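Local structure of AAEL008620-PA odorant-binding protein (Aedes aegypti, 5V13) at residues T29-V34 against A266-L271; G166-D171 against D260-T265; G146-I151 against D283-L288. The protein binds juvenile hormone III specifically in mosquito hemolymph, as a member of the odorant-binding protein family. All coordinates share one frame; numbering follows the deposited sequence.

Contact 1 (T29-V34 against A266-L271); sequences TLYAYV and AFYFDL. With JH3 (methyl (2E,6E)-9-[(2R)-3,3-dimethyloxiran-2-yl]-3,7-dimethylnona-2,6-dienoate), chain E.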
loop_
_atom_site.group_PDB
_atom_site.type_symbol
_atom_site.label_atom_id
_atom_site.label_comp_id
_atom_site.label_asym_id
_atom_site.label_seq_id
_atom_site.Cartn_x
_atom_site.Cartn_y
_atom_site.Cartn_z
ATOM N N THR B 29 -8.443 -14.647 -4.924
ATOM C CA THR B 29 -7.953 -15.443 -6.049
ATOM C C THR B 29 -6.636 -16.139 -5.703
ATOM O O THR B 29 -6.461 -17.327 -5.998
ATOM C CB THR B 29 -7.806 -14.581 -7.303
ATOM O OG1 THR B 29 -6.956 -13.455 -7.031
ATOM C CG2 THR B 29 -9.184 -14.075 -7.750
ATOM N N LEU B 30 -5.702 -15.428 -5.068
ATOM C CA LEU B 30 -4.432 -16.073 -4.736
ATOM C C LEU B 30 -4.653 -17.234 -3.772
ATOM O O LEU B 30 -4.048 -18.302 -3.926
ATOM C CB LEU B 30 -3.451 -15.053 -4.145
ATOM C CG LEU B 30 -2.020 -15.594 -4.026
ATOM C CD1 LEU B 30 -1.486 -16.050 -5.394
ATOM C CD2 LEU B 30 -1.103 -14.552 -3.427
ATOM N N TYR B 31 -5.537 -17.055 -2.783
ATOM C CA TYR B 31 -5.819 -18.147 -1.846
ATOM C C TYR B 31 -6.314 -19.380 -2.592
ATOM O O TYR B 31 -5.853 -20.507 -2.348
ATOM C CB TYR B 31 -6.866 -17.703 -0.817
ATOM C CG TYR B 31 -7.167 -18.739 0.243
ATOM C CD1 TYR B 31 -8.099 -19.766 0.019
ATOM C CD2 TYR B 31 -6.530 -18.685 1.479
ATOM C CE1 TYR B 31 -8.389 -20.704 1.020
ATOM C CE2 TYR B 31 -6.800 -19.617 2.468
ATOM C CZ TYR B 31 -7.727 -20.617 2.237
ATOM O OH TYR B 31 -7.979 -21.532 3.240
ATOM N N ALA B 32 -7.266 -19.179 -3.507
ATOM C CA ALA B 32 -7.840 -20.298 -4.244
ATOM C C ALA B 32 -6.807 -20.942 -5.160
ATOM O O ALA B 32 -6.699 -22.179 -5.214
ATOM C CB ALA B 32 -9.051 -19.823 -5.048
ATOM N N TYR B 33 -6.039 -20.128 -5.897
ATOM C CA TYR B 33 -5.047 -20.701 -6.818
ATOM C C TYR B 33 -4.021 -21.552 -6.073
ATOM O O TYR B 33 -3.678 -22.663 -6.504
ATOM C CB TYR B 33 -4.322 -19.595 -7.603
ATOM C CG TYR B 33 -5.208 -18.668 -8.420
ATOM C CD1 TYR B 33 -6.490 -19.045 -8.807
ATOM C CD2 TYR B 33 -4.745 -17.413 -8.803
ATOM C CE1 TYR B 33 -7.301 -18.171 -9.557
ATOM C CE2 TYR B 33 -5.528 -16.549 -9.548
ATOM C CZ TYR B 33 -6.799 -16.927 -9.922
ATOM O OH TYR B 33 -7.571 -16.045 -10.644
ATOM N N VAL B 34 -3.496 -21.026 -4.966
ATOM C CA VAL B 34 -2.432 -21.716 -4.239
ATOM C C VAL B 34 -2.972 -22.955 -3.524
ATOM O O VAL B 34 -2.351 -24.036 -3.553
ATOM C CB VAL B 34 -1.748 -20.742 -3.257
ATOM C CG1 VAL B 34 -0.796 -21.513 -2.339
ATOM C CG2 VAL B 34 -1.004 -19.659 -4.030
ATOM N N ALA B 266 0.809 -14.397 5.782
ATOM C CA ALA B 266 1.499 -13.259 5.172
ATOM C C ALA B 266 1.758 -13.498 3.689
ATOM O O ALA B 266 1.425 -12.653 2.847
ATOM C CB ALA B 266 2.814 -12.977 5.908
ATOM N N PHE B 267 2.346 -14.650 3.346
ATOM C CA PHE B 267 2.775 -14.952 1.981
ATOM C C PHE B 267 2.176 -16.285 1.550
ATOM O O PHE B 267 2.645 -17.345 1.976
ATOM C CB PHE B 267 4.300 -15.008 1.880
ATOM C CG PHE B 267 4.989 -13.726 2.254
ATOM C CD1 PHE B 267 5.022 -12.661 1.369
ATOM C CD2 PHE B 267 5.623 -13.594 3.482
ATOM C CE1 PHE B 267 5.676 -11.476 1.705
ATOM C CE2 PHE B 267 6.267 -12.407 3.831
ATOM C CZ PHE B 267 6.293 -11.350 2.937
ATOM N N TYR B 268 1.164 -16.239 0.677
ATOM C CA TYR B 268 0.519 -17.472 0.227
ATOM C C TYR B 268 1.474 -18.336 -0.594
ATOM O O TYR B 268 1.441 -19.572 -0.500
ATOM C CB TYR B 268 -0.735 -17.123 -0.565
ATOM C CG TYR B 268 -1.845 -16.567 0.304
ATOM C CD1 TYR B 268 -1.707 -16.502 1.696
ATOM C CD2 TYR B 268 -3.032 -16.144 -0.250
ATOM C CE1 TYR B 268 -2.732 -16.011 2.513
ATOM C CE2 TYR B 268 -4.060 -15.644 0.556
ATOM C CZ TYR B 268 -3.911 -15.586 1.934
ATOM O OH TYR B 268 -4.956 -15.095 2.713
ATOM N N PHE B 269 2.320 -17.709 -1.410
ATOM C CA PHE B 269 3.542 -18.350 -1.893
ATOM C C PHE B 269 4.611 -17.274 -2.042
ATOM O O PHE B 269 4.343 -16.082 -1.888
ATOM C CB PHE B 269 3.325 -19.113 -3.204
ATOM C CG PHE B 269 3.281 -18.246 -4.431
ATOM C CD1 PHE B 269 2.142 -17.531 -4.756
ATOM C CD2 PHE B 269 4.368 -18.186 -5.282
ATOM C CE1 PHE B 269 2.100 -16.749 -5.892
ATOM C CE2 PHE B 269 4.337 -17.414 -6.418
ATOM C CZ PHE B 269 3.202 -16.694 -6.733
ATOM N N ASP B 270 5.836 -17.703 -2.327
ATOM C CA ASP B 270 6.977 -16.791 -2.394
ATOM C C ASP B 270 7.107 -16.293 -3.828
ATOM O O ASP B 270 7.547 -17.039 -4.709
ATOM C CB ASP B 270 8.235 -17.506 -1.917
ATOM C CG ASP B 270 9.497 -16.656 -2.038
ATOM O OD1 ASP B 270 9.425 -15.448 -2.364
ATOM O OD2 ASP B 270 10.579 -17.225 -1.815
ATOM N N LEU B 271 6.732 -15.027 -4.066
ATOM C CA LEU B 271 6.759 -14.495 -5.426
ATOM C C LEU B 271 8.171 -14.419 -5.999
ATOM O O LEU B 271 8.323 -14.168 -7.202
ATOM C CB LEU B 271 6.093 -13.106 -5.476
ATOM C CG LEU B 271 4.613 -12.989 -5.875
ATOM C CD1 LEU B 271 3.697 -13.699 -4.891
ATOM C CD2 LEU B 271 4.190 -11.524 -6.011
HETATM C C1 JH3 E . -1.228 -19.300 -9.787
HETATM O O2 JH3 E . -0.774 -18.247 -10.196
HETATM O O1 JH3 E . -0.657 -19.861 -8.589
HETATM C CM JH3 E . 0.351 -19.119 -7.898
HETATM C C2 JH3 E . -2.341 -20.033 -10.420
HETATM C C3 JH3 E . -2.994 -19.706 -11.538
HETATM C "C3'" JH3 E . -2.684 -18.494 -12.372
HETATM C C4 JH3 E . -4.118 -20.626 -11.952
HETATM C C5 JH3 E . -5.309 -19.786 -12.403
HETATM C C6 JH3 E . -6.559 -20.637 -12.381
HETATM C C7 JH3 E . -7.041 -21.257 -13.467
HETATM C "C7'" JH3 E . -6.325 -21.170 -14.789
HETATM C C8 JH3 E . -8.313 -22.079 -13.324
HETATM C C9 JH3 E . -9.469 -21.516 -14.169
HETATM C CA JH3 E . -9.684 -20.021 -13.949
HETATM O O3 JH3 E . -10.868 -19.512 -14.602
HETATM C CB JH3 E . -10.951 -19.648 -13.182
HETATM C "CB'" JH3 E . -10.784 -18.376 -12.343
HETATM C CC JH3 E . -11.924 -20.731 -12.740
#
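Tyr31 and Tyr268 are brought together by two different first torsions: Tyr31 holds CG anti to its backbone N (chi1 -177°), whereas Tyr268 holds CG anti to its carbonyl carbon (chi1 -70°). The edge of Tyr31 is directed at the face of Tyr268 in an offset edge-to-face pair, with centroids 5.8 Å apart and planes at 76°. CE2 of Tyr268 also reaches back to within 3.7 Å of Tyr31 CB. The two methyls of Leu30 divide between two residues. Its CD2 lies 3.9 Å from Tyr268 CB, while its CD1 meets the edge of Phe269 in plane, 3.7 Å from Phe269 CE1. One turn later in helix 26-38, Val34 CG2 approaches Phe269 CD1 at 3.9 Å. The hormone touches both segments: its methyl CM is 3.6 Å from Phe269 CE1, and its C5 sits over the centre of the Tyr33 ring, 3.8 Å above the plane. Tyr268 OH is hydrogen-bonded to Glu27, at the start of helix 26-38. Between 29-34 and 266-271 themselves no hydrogen bond forms; they meet mainly through aromatic and aliphatic surfaces, an apolar wall consistent with a pocket for a lipophilic hormone.

Contact 2 (G166-D171 against D260-T265); sequences GQMFVD and DRNQKT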
loop_
_atom_site.group_PDB
_atom_site.type_symbol
_atom_site.label_atom_id
_atom_site.label_comp_id
_atom_site.label_asym_id
_atom_site.label_seq_id
_atom_site.Cartn_x
_atom_site.Cartn_y
_atom_site.Cartn_z
ATOM N N GLY B 166 2.132 -10.081 2.047
ATOM C CA GLY B 166 3.045 -9.892 3.162
ATOM C C GLY B 166 2.410 -9.422 4.464
ATOM O O GLY B 166 3.097 -9.397 5.495
ATOM N N GLN B 167 1.140 -9.030 4.452
ATOM C CA GLN B 167 0.423 -8.653 5.670
ATOM C C GLN B 167 -0.248 -9.871 6.292
ATOM O O GLN B 167 -0.827 -10.700 5.581
ATOM C CB GLN B 167 -0.646 -7.596 5.367
ATOM C CG GLN B 167 -1.365 -7.065 6.627
ATOM C CD GLN B 167 -2.416 -6.010 6.296
ATOM O OE1 GLN B 167 -2.873 -5.930 5.162
ATOM N NE2 GLN B 167 -2.807 -5.210 7.288
ATOM N N MET B 168 -0.174 -9.981 7.618
ATOM C CA MET B 168 -0.832 -11.093 8.296
ATOM C C MET B 168 -2.289 -10.748 8.567
ATOM O O MET B 168 -2.650 -9.579 8.704
ATOM C CB MET B 168 -0.138 -11.437 9.615
ATOM C CG MET B 168 1.302 -11.877 9.445
ATOM S SD MET B 168 2.113 -12.282 11.016
ATOM C CE MET B 168 3.830 -12.015 10.608
ATOM N N PHE B 169 -3.120 -11.787 8.683
ATOM C CA PHE B 169 -4.552 -11.558 8.809
ATOM C C PHE B 169 -4.926 -10.938 10.150
ATOM O O PHE B 169 -5.855 -10.126 10.210
ATOM C CB PHE B 169 -5.338 -12.852 8.572
ATOM C CG PHE B 169 -6.187 -12.788 7.329
ATOM C CD1 PHE B 169 -7.125 -11.775 7.177
ATOM C CD2 PHE B 169 -6.011 -13.690 6.294
ATOM C CE1 PHE B 169 -7.886 -11.670 6.021
ATOM C CE2 PHE B 169 -6.765 -13.589 5.139
ATOM C CZ PHE B 169 -7.701 -12.576 5.001
ATOM N N VAL B 170 -4.247 -11.301 11.239
ATOM C CA VAL B 170 -4.637 -10.696 12.514
ATOM C C VAL B 170 -4.431 -9.183 12.467
ATOM O O VAL B 170 -5.317 -8.413 12.865
ATOM C CB VAL B 170 -3.888 -11.339 13.692
ATOM C CG1 VAL B 170 -4.142 -10.523 14.979
ATOM C CG2 VAL B 170 -4.364 -12.754 13.880
ATOM N N ASP B 171 -3.284 -8.740 11.942
ATOM C CA ASP B 171 -3.010 -7.310 11.790
ATOM C C ASP B 171 -4.077 -6.627 10.944
ATOM O O ASP B 171 -4.543 -5.527 11.276
ATOM C CB ASP B 171 -1.633 -7.099 11.152
ATOM C CG ASP B 171 -1.304 -5.615 10.935
ATOM O OD1 ASP B 171 -1.036 -4.916 11.932
ATOM O OD2 ASP B 171 -1.317 -5.142 9.778
ATOM N N ASP B 260 0.311 -19.359 15.149
ATOM C CA ASP B 260 0.985 -20.199 14.163
ATOM C C ASP B 260 0.377 -20.030 12.775
ATOM O O ASP B 260 1.103 -19.839 11.792
ATOM C CB ASP B 260 0.917 -21.660 14.605
ATOM C CG ASP B 260 1.781 -22.562 13.753
ATOM O OD1 ASP B 260 3.012 -22.458 13.873
ATOM O OD2 ASP B 260 1.235 -23.359 12.966
ATOM N N ARG B 261 -0.962 -20.103 12.675
ATOM C CA ARG B 261 -1.614 -19.899 11.381
ATOM C C ARG B 261 -1.378 -18.484 10.877
ATOM O O ARG B 261 -1.124 -18.277 9.684
ATOM C CB ARG B 261 -3.126 -20.183 11.487
ATOM C CG ARG B 261 -3.939 -19.923 10.203
ATOM C CD ARG B 261 -3.415 -20.733 8.994
ATOM N NE ARG B 261 -4.024 -20.325 7.728
ATOM C CZ ARG B 261 -5.235 -20.695 7.321
ATOM N NH1 ARG B 261 -5.978 -21.471 8.096
ATOM N NH2 ARG B 261 -5.716 -20.267 6.153
ATOM N N ASN B 262 -1.463 -17.499 11.781
ATOM C CA ASN B 262 -1.325 -16.099 11.397
ATOM C C ASN B 262 -0.046 -15.863 10.612
ATOM O O ASN B 262 -0.057 -15.144 9.606
ATOM C CB ASN B 262 -1.337 -15.205 12.636
ATOM C CG ASN B 262 -1.466 -13.738 12.288
ATOM O OD1 ASN B 262 -2.245 -13.360 11.415
ATOM N ND2 ASN B 262 -0.703 -12.903 12.973
ATOM N N GLN B 263 1.065 -16.455 11.062
ATOM C CA GLN B 263 2.346 -16.250 10.383
ATOM C C GLN B 263 2.283 -16.745 8.949
ATOM O O GLN B 263 2.896 -16.151 8.049
ATOM C CB GLN B 263 3.479 -16.974 11.118
ATOM C CG GLN B 263 3.435 -16.886 12.626
ATOM C CD GLN B 263 3.531 -15.463 13.135
ATOM O OE1 GLN B 263 4.435 -14.719 12.749
ATOM N NE2 GLN B 263 2.595 -15.074 14.009
ATOM N N LYS B 264 1.554 -17.840 8.719
ATOM C CA LYS B 264 1.407 -18.408 7.384
ATOM C C LYS B 264 0.464 -17.616 6.486
ATOM O O LYS B 264 0.364 -17.936 5.293
ATOM C CB LYS B 264 0.907 -19.855 7.472
ATOM C CG LYS B 264 1.794 -20.800 8.285
ATOM C CD LYS B 264 1.162 -22.199 8.289
ATOM C CE LYS B 264 1.545 -22.988 9.530
ATOM N NZ LYS B 264 3.014 -23.060 9.704
ATOM N N THR B 265 -0.242 -16.609 7.003
ATOM C CA THR B 265 -1.142 -15.850 6.146
ATOM C C THR B 265 -0.460 -14.673 5.462
ATOM O O THR B 265 -1.102 -14.004 4.649
ATOM C CB THR B 265 -2.351 -15.317 6.938
ATOM O OG1 THR B 265 -1.913 -14.349 7.905
ATOM C CG2 THR B 265 -3.092 -16.463 7.634
HETATM O O HOH W 1 -0.566 -9.972 12.830
#
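Asn262 and Val170 cross at about a right angle, the amide of Asn262 reaching past the valine to its backbone. OD1 of Asn262 accepts the N-H of Val170 at 2.9 Å in a nearly straight bond (168°), with the donor tilted from the carbonyl plane. The branch CG2 of Val170 presses against the same amide, 3.4 Å from Asn262 CG. Thr265 comes in beside Asn262 with OG1 between its backbone N and carbonyl carbon (chi1 66°). This hydroxyl donates to Asn262 O at 2.6 Å and accepts from Phe169 N at 2.9 Å, which fixes its rotation. Thr265 and Phe169 also cross at about a right angle, the methine CB of the threonine lying at the edge of the ring.

Met168 occupies the N-cap position of helix 169-177, and the next two backbone N-H groups are taken by the side chains of Thr265 and Asn262, at the C-terminal end of helix 251-264. The start of one helix is thus fastened to the end of another in this mostly helical protein. The methionine chain, extended beyond CG, runs across Asn262 and brings SD within 3.5 Å of Asn262 ND2. Its CE then lies 3.5 Å from OE1 of Gln263, a side chain bent back at chi2, whose NE2 is hydrogen-bonded to Arg259 O. ND2 of Asn262 gives a 2.9 Å bond to a water that also receives a weak bond from Asp171 N. Asp178 of the second subunit accepts hydrogen bonds from both Asn262 ND2 and Gln263 NE2. The carbonyl oxygens of Gln167 and Thr265, close together but not bonded to each other, are both hydrogen-bonded to Lys163 NZ.

Contact 3 (G146-I151 against D283-L288); sequences GDYRDI and DFANNL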
loop_
_atom_site.group_PDB
_atom_site.type_symbol
_atom_site.label_atom_id
_atom_site.label_comp_id
_atom_site.label_asym_id
_atom_site.label_seq_id
_atom_site.Cartn_x
_atom_site.Cartn_y
_atom_site.Cartn_z
ATOM N N GLY B 146 -4.872 -12.117 -12.916
ATOM C CA GLY B 146 -3.792 -12.873 -13.514
ATOM C C GLY B 146 -2.693 -12.050 -14.157
ATOM O O GLY B 146 -1.623 -12.602 -14.435
ATOM N N ASP B 147 -2.913 -10.754 -14.398
ATOM C CA ASP B 147 -1.970 -9.903 -15.133
ATOM C C ASP B 147 -1.394 -8.889 -14.152
ATOM O O ASP B 147 -2.123 -8.030 -13.642
ATOM C CB ASP B 147 -2.688 -9.217 -16.298
ATOM C CG ASP B 147 -1.761 -8.402 -17.203
ATOM O OD1 ASP B 147 -0.616 -8.068 -16.816
ATOM O OD2 ASP B 147 -2.212 -8.077 -18.329
ATOM N N TYR B 148 -0.089 -8.988 -13.882
ATOM C CA TYR B 148 0.526 -8.149 -12.861
ATOM C C TYR B 148 0.747 -6.714 -13.316
ATOM O O TYR B 148 1.205 -5.892 -12.518
ATOM C CB TYR B 148 1.855 -8.751 -12.396
ATOM C CG TYR B 148 1.668 -9.955 -11.491
ATOM C CD1 TYR B 148 0.396 -10.357 -11.091
ATOM C CD2 TYR B 148 2.758 -10.682 -11.029
ATOM C CE1 TYR B 148 0.216 -11.458 -10.262
ATOM C CE2 TYR B 148 2.589 -11.779 -10.201
ATOM C CZ TYR B 148 1.320 -12.161 -9.821
ATOM O OH TYR B 148 1.156 -13.251 -8.998
ATOM N N ARG B 149 0.465 -6.387 -14.577
ATOM C CA ARG B 149 0.472 -4.980 -14.964
ATOM C C ARG B 149 -0.570 -4.178 -14.196
ATOM O O ARG B 149 -0.445 -2.946 -14.106
ATOM C CB ARG B 149 0.227 -4.840 -16.467
ATOM C CG ARG B 149 1.411 -5.260 -17.320
ATOM C CD ARG B 149 1.102 -5.123 -18.804
ATOM N NE ARG B 149 0.005 -6.003 -19.212
ATOM C CZ ARG B 149 -0.413 -6.126 -20.467
ATOM N NH1 ARG B 149 0.178 -5.423 -21.428
ATOM N NH2 ARG B 149 -1.415 -6.947 -20.761
ATOM N N ASP B 150 -1.585 -4.848 -13.648
ATOM C CA ASP B 150 -2.682 -4.216 -12.917
ATOM C C ASP B 150 -2.507 -4.260 -11.409
ATOM O O ASP B 150 -3.370 -3.751 -10.693
ATOM C CB ASP B 150 -4.016 -4.907 -13.243
ATOM C CG ASP B 150 -4.354 -4.876 -14.714
ATOM O OD1 ASP B 150 -4.030 -3.865 -15.370
ATOM O OD2 ASP B 150 -4.944 -5.870 -15.211
ATOM N N ILE B 151 -1.448 -4.898 -10.899
ATOM C CA ILE B 151 -1.465 -5.264 -9.484
ATOM C C ILE B 151 -1.416 -4.020 -8.604
ATOM O O ILE B 151 -2.048 -3.986 -7.535
ATOM C CB ILE B 151 -0.313 -6.249 -9.168
ATOM C CG1 ILE B 151 -0.482 -6.853 -7.778
ATOM C CG2 ILE B 151 1.058 -5.573 -9.289
ATOM C CD1 ILE B 151 0.487 -8.019 -7.505
ATOM N N ASP B 283 6.728 -15.437 -13.785
ATOM C CA ASP B 283 7.226 -15.037 -15.097
ATOM C C ASP B 283 6.085 -14.812 -16.078
ATOM O O ASP B 283 6.104 -13.843 -16.846
ATOM C CB ASP B 283 8.200 -16.082 -15.638
ATOM C CG ASP B 283 9.593 -15.949 -15.042
ATOM O OD1 ASP B 283 9.765 -15.178 -14.073
ATOM O OD2 ASP B 283 10.522 -16.612 -15.550
ATOM N N PHE B 284 5.078 -15.698 -16.072
ATOM C CA PHE B 284 3.947 -15.527 -16.981
ATOM C C PHE B 284 3.157 -14.269 -16.641
ATOM O O PHE B 284 2.819 -13.476 -17.530
ATOM C CB PHE B 284 3.031 -16.751 -16.929
ATOM C CG PHE B 284 1.861 -16.674 -17.859
ATOM C CD1 PHE B 284 1.989 -17.077 -19.180
ATOM C CD2 PHE B 284 0.638 -16.210 -17.416
ATOM C CE1 PHE B 284 0.921 -17.019 -20.041
ATOM C CE2 PHE B 284 -0.435 -16.145 -18.279
ATOM C CZ PHE B 284 -0.286 -16.553 -19.598
ATOM N N ALA B 285 2.838 -14.084 -15.358
ATOM C CA ALA B 285 2.003 -12.958 -14.951
ATOM C C ALA B 285 2.713 -11.625 -15.149
ATOM O O ALA B 285 2.057 -10.604 -15.386
ATOM C CB ALA B 285 1.592 -13.109 -13.489
ATOM N N ASN B 286 4.048 -11.619 -15.060
ATOM C CA ASN B 286 4.816 -10.380 -15.114
ATOM C C ASN B 286 4.997 -9.860 -16.527
ATOM O O ASN B 286 5.193 -8.654 -16.718
ATOM C CB ASN B 286 6.200 -10.584 -14.501
ATOM C CG ASN B 286 6.275 -10.125 -13.076
ATOM O OD1 ASN B 286 5.500 -9.274 -12.645
ATOM N ND2 ASN B 286 7.229 -10.673 -12.329
ATOM N N ASN B 287 4.974 -10.738 -17.519
ATOM C CA ASN B 287 5.380 -10.370 -18.864
ATOM C C ASN B 287 4.277 -10.696 -19.857
ATOM O O ASN B 287 4.490 -11.351 -20.877
ATOM C CB ASN B 287 6.701 -11.057 -19.219
ATOM C CG ASN B 287 7.800 -10.785 -18.189
ATOM O OD1 ASN B 287 8.495 -9.762 -18.246
ATOM N ND2 ASN B 287 7.962 -11.705 -17.244
ATOM N N LEU B 288 3.067 -10.231 -19.559
ATOM C CA LEU B 288 1.959 -10.339 -20.502
ATOM C C LEU B 288 1.916 -9.117 -21.416
ATOM O O LEU B 288 1.320 -9.160 -22.492
ATOM C CB LEU B 288 0.628 -10.495 -19.763
ATOM C CG LEU B 288 0.277 -11.917 -19.314
ATOM C CD1 LEU B 288 -0.879 -11.920 -18.340
ATOM C CD2 LEU B 288 -0.054 -12.769 -20.519
HETATM O O HOH W 2 2.098 -8.631 -17.243
#
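Tyr148 leans on Ala285 and Asn286 along much of its side chain. Its CB starts 3.5 Å from Ala285 O, the carbonyl that also accepts the Tyr148 backbone N-H at 3.1 Å, with the donor above the carbonyl plane. The first torsion (chi1 -75°) sets CG anti to the carbonyl carbon, beside the backbone N, where it already touches the methyl of Ala285. CB of Ala285 stands 3.5 Å from the ring centroid and only 5° off the normal, a CH-pi contact over the centre of the face, so that every ring carbon from CG to CZ lies near that one methyl. CD2 has a second neighbour, Asn286 OD1, 3.5 Å away at the edge and in the ring plane; the ring and amide planes are 75° apart. On the opposite face Ile151 CD1 lies offset toward the rim. Beyond CZ the side chain ends in OH, and at its nearest atoms it comes to about 5 Å from the bound hormone.

The same methyl of Ala285 also touches Gly146 O, 3.4 Å away, roughly at right angles to its approach to the ring. Here the last helix of the chain, 278-286, ends against the loop that joins helix 137-143 to helix 151-158. Asp147 organises this loop: OD1 accepts the backbone N-H of Arg149, an Asx turn, and Arg149 grips the carboxylate side-on through NE and NH2, the latter 2.8 Å from Asp147 OD2. A water donates to both Asp147 OD1 and Ala285 O and accepts from Leu288 N, tying the turn to the chain end. Leu288 CD1 packs 3.8 Å from Asp147 CG, and Leu288 C sits over the centre of one face of the Arg149 guanidinium. Asn153 of the second subunit donates to Arg149 O, and His96 of that subunit is hydrogen-bonded to Asn287 OD1.

Overall arrangement
Contacts 1 and 2 adjoin, their centres 12 Å apart: Ala266 O and Gly166 N, 2.8 Å apart, make a probable hydrogen bond, and Tyr268 OH packs 3.4 Å from Phe169 CE2. Contact 3 is centred 15 Å from contact 1, with nearest atoms about 4 Å apart but not touching; from contact 2 it is well separated, centres 25 Å and nearest atoms about 10 Å apart. Along the chain, contact 2 is nested inside the loops closed by each of the others, while contacts 1 and 3 interleave. Contact 1 supplies Tyr33 and Phe269 to the hormone pocket; in contact 3, helix 278-286 carries the pocket residues Trp278 and Ala281. Contacts 2 and 3 both touch the second subunit.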